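Local coordinates for protein ORF59 (Human herpesvirus 8, PDB 3HSL) that serves as the accessory subunit of the viral DNA polymerase, raising its processivity in lytic DNA replication, probably as a sliding clamp, at residues T168-L173 and S228-L233. Numbering follows the deposited sequence.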
ATOM      1  N   THR A 168      -2.857  27.366  32.163  1.00 36.54           N
ATOM      2  CA  THR A 168      -3.866  26.586  31.422  1.00 34.32           C
ATOM      3  C   THR A 168      -4.534  25.446  32.208  1.00 31.97           C
ATOM      4  O   THR A 168      -3.963  24.892  33.146  1.00 31.61           O
ATOM      5  CB  THR A 168      -3.234  25.969  30.126  1.00 34.47           C
ATOM      6  OG1 THR A 168      -2.702  27.013  29.299  1.00 35.72           O
ATOM      7  CG2 THR A 168      -4.246  25.196  29.328  1.00 33.78           C
ATOM      8  N   THR A 169      -5.756  25.120  31.797  1.00 29.55           N
ATOM      9  CA  THR A 169      -6.540  24.044  32.374  1.00 27.00           C
ATOM     10  C   THR A 169      -6.109  22.774  31.660  1.00 25.29           C
ATOM     11  O   THR A 169      -6.317  22.635  30.460  1.00 24.66           O
ATOM     12  CB  THR A 169      -8.040  24.284  32.144  1.00 26.67           C
ATOM     13  OG1 THR A 169      -8.436  25.480  32.826  1.00 27.47           O
ATOM     14  CG2 THR A 169      -8.864  23.139  32.665  1.00 25.73           C
ATOM     15  N   ARG A 170      -5.503  21.847  32.394  1.00 23.98           N
ATOM     16  CA  ARG A 170      -5.061  20.607  31.777  1.00 23.07           C
ATOM     17  C   ARG A 170      -5.349  19.420  32.682  1.00 21.91           C
ATOM     18  O   ARG A 170      -5.424  19.564  33.902  1.00 20.98           O
ATOM     19  CB  ARG A 170      -3.578  20.681  31.347  1.00 23.57           C
ATOM     20  CG  ARG A 170      -2.548  20.645  32.457  1.00 25.45           C
ATOM     21  CD  ARG A 170      -1.139  20.934  31.967  1.00 28.32           C
ATOM     22  NE  ARG A 170      -0.934  22.356  31.675  1.00 32.16           N
ATOM     23  CZ  ARG A 170      -0.533  23.265  32.579  1.00 33.56           C
ATOM     24  NH1 ARG A 170      -0.288  22.920  33.841  1.00 33.46           N
ATOM     25  NH2 ARG A 170      -0.373  24.534  32.228  1.00 34.14           N
ATOM     26  N   LEU A 171      -5.510  18.256  32.055  1.00 21.81           N
ATOM     27  CA  LEU A 171      -5.823  16.997  32.727  1.00 22.07           C
ATOM     28  C   LEU A 171      -4.986  15.811  32.239  1.00 21.82           C
ATOM     29  O   LEU A 171      -4.778  15.654  31.032  1.00 21.56           O
ATOM     30  CB  LEU A 171      -7.294  16.666  32.483  1.00 22.65           C
ATOM     31  CG  LEU A 171      -7.851  15.345  33.021  1.00 24.57           C
ATOM     32  CD1 LEU A 171      -7.877  15.323  34.553  1.00 25.13           C
ATOM     33  CD2 LEU A 171      -9.238  15.093  32.473  1.00 25.09           C
ATOM     34  N   LEU A 172      -4.516  14.986  33.182  1.00 21.72           N
ATOM     35  CA  LEU A 172      -3.727  13.786  32.865  1.00 21.50           C
ATOM     36  C   LEU A 172      -4.318  12.582  33.589  1.00 22.45           C
ATOM     37  O   LEU A 172      -4.234  12.476  34.815  1.00 22.18           O
ATOM     38  CB  LEU A 172      -2.256  13.954  33.221  1.00 20.43           C
ATOM     39  CG  LEU A 172      -1.390  12.749  32.840  1.00 19.08           C
ATOM     40  CD1 LEU A 172      -1.476  12.417  31.361  1.00 17.84           C
ATOM     41  CD2 LEU A 172       0.045  12.978  33.239  1.00 18.58           C
ATOM     42  N   LEU A 173      -4.916  11.674  32.818  1.00 23.71           N
ATOM     43  CA  LEU A 173      -5.561  10.502  33.407  1.00 24.39           C
ATOM     44  C   LEU A 173      -4.637   9.322  33.327  1.00 24.21           C
ATOM     45  O   LEU A 173      -3.858   9.218  32.380  1.00 24.66           O
ATOM     46  CB  LEU A 173      -6.828  10.127  32.631  1.00 24.93           C
ATOM     47  CG  LEU A 173      -7.681  11.231  32.015  1.00 27.70           C
ATOM     48  CD1 LEU A 173      -7.011  11.637  30.635  1.00 28.17           C
ATOM     49  CD2 LEU A 173      -9.117  10.753  31.777  1.00 27.81           C
ATOM     50  N   SER A 228       4.119  23.805  34.982  1.00 33.79           N
ATOM     51  CA  SER A 228       4.153  24.216  33.582  1.00 33.41           C
ATOM     52  C   SER A 228       4.301  22.991  32.701  1.00 33.00           C
ATOM     53  O   SER A 228       5.137  22.122  32.963  1.00 32.85           O
ATOM     54  CB  SER A 228       5.292  25.205  33.322  1.00 33.49           C
ATOM     55  OG  SER A 228       6.544  24.610  33.587  1.00 33.09           O
ATOM     56  N   GLY A 229       3.488  22.925  31.652  1.00 32.60           N
ATOM     57  CA  GLY A 229       3.523  21.785  30.753  1.00 32.15           C
ATOM     58  C   GLY A 229       3.060  20.601  31.568  1.00 31.73           C
ATOM     59  O   GLY A 229       2.170  20.739  32.405  1.00 31.61           O
ATOM     60  N   TRP A 230       3.659  19.441  31.334  1.00 31.52           N
ATOM     61  CA  TRP A 230       3.273  18.240  32.066  1.00 30.95           C
ATOM     62  C   TRP A 230       4.170  17.874  33.247  1.00 31.41           C
ATOM     63  O   TRP A 230       3.728  17.155  34.146  1.00 31.36           O
ATOM     64  CB  TRP A 230       3.131  17.049  31.122  1.00 30.06           C
ATOM     65  CG  TRP A 230       2.116  17.260  30.037  1.00 28.21           C
ATOM     66  CD1 TRP A 230       2.364  17.536  28.724  1.00 27.53           C
ATOM     67  CD2 TRP A 230       0.691  17.217  30.173  1.00 26.80           C
ATOM     68  NE1 TRP A 230       1.186  17.664  28.035  1.00 26.14           N
ATOM     69  CE2 TRP A 230       0.143  17.473  28.901  1.00 26.00           C
ATOM     70  CE3 TRP A 230      -0.174  16.985  31.245  1.00 25.60           C
ATOM     71  CZ2 TRP A 230      -1.230  17.504  28.671  1.00 25.74           C
ATOM     72  CZ3 TRP A 230      -1.541  17.018  31.013  1.00 25.39           C
ATOM     73  CH2 TRP A 230      -2.055  17.276  29.736  1.00 25.18           C
ATOM     74  N   ASP A 231       5.411  18.357  33.255  1.00 32.18           N
ATOM     75  CA  ASP A 231       6.339  18.048  34.357  1.00 33.19           C
ATOM     76  C   ASP A 231       5.690  18.411  35.692  1.00 33.88           C
ATOM     77  O   ASP A 231       5.144  19.505  35.842  1.00 34.04           O
ATOM     78  CB  ASP A 231       7.686  18.749  34.153  1.00 33.19           C
ATOM     79  CG  ASP A 231       8.399  18.289  32.880  1.00 34.17           C
ATOM     80  OD1 ASP A 231       8.084  17.193  32.369  1.00 34.76           O
ATOM     81  OD2 ASP A 231       9.282  19.017  32.379  1.00 34.72           O
ATOM     82  N   GLY A 232       5.743  17.497  36.656  1.00 34.49           N
ATOM     83  CA  GLY A 232       5.124  17.741  37.961  1.00 35.38           C
ATOM     84  C   GLY A 232       3.648  17.353  38.004  1.00 36.19           C
ATOM     85  O   GLY A 232       2.839  18.007  38.673  1.00 36.23           O
ATOM     86  N   LEU A 233       3.317  16.284  37.278  1.00 36.85           N
ATOM     87  CA  LEU A 233       1.979  15.695  37.177  1.00 37.29           C
ATOM     88  C   LEU A 233       2.160  14.245  36.699  1.00 38.23           C
ATOM     89  O   LEU A 233       1.272  13.697  36.030  1.00 38.39           O
ATOM     90  CB  LEU A 233       1.097  16.438  36.162  1.00 37.01           C
ATOM     91  CG  LEU A 233       0.544  17.870  36.216  1.00 36.92           C
ATOM     92  CD1 LEU A 233      -0.178  18.201  34.923  1.00 36.36           C
ATOM     93  CD2 LEU A 233      -0.412  18.085  37.363  1.00 37.19           C
TER
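Arg170 and Trp230 meet because of how each side chain leaves its backbone: in Arg170 CG sits between the backbone N and the carbonyl carbon (chi1 73°), and in Trp230 CG is anti to the carbonyl carbon (chi1 -59°), which sends the indole back toward the strand. The two side chains then slide past each other in opposite directions. Arg170 CD lies over one face of the indole, toward the rim, in a CH-pi contact 4.2 Å from the centroid of the Trp230 six-membered ring and 18° off its normal, while CB and CG pass by the CZ3/CH2 border. The chain bends at chi3, and the guanidinium plane stands steeply to the indole, so CD, not the charged end, covers the ring. The guanidinium lies instead between two pieces of backbone, with Thr168 O over one face, toward its rim, and Gly229 N over the centre of the opposite face; Gly229 O also lies over a face, 3.6 Å from Arg170 NE.

The far end of the indole reaches the strand backbone, where CH2 of Trp230 lies 3.4 Å from Leu171 O, with the oxygen at the ring edge and near its plane. Leu172 adds an oblique apolar contact, its CB 3.8 Å from Trp230 CZ3. Leu233 closes the cluster from the loop, with CD1 4.1 Å from Arg170 CD. The indole NE1 hydrogen-bonds to Glu285 OE2.

In this herpesvirus polymerase accessory factor, a family of the DNA-clamp clan, the contact packs loop 228-233 against strand 169-172. That strand runs between strands 270-276 and 241-243, antiparallel to both, and the loop joining strands 214-222 and 241-243 folds over it, with Trp230 also packing on Ile275 and Val287 and Leu233 on Val241 and Val243.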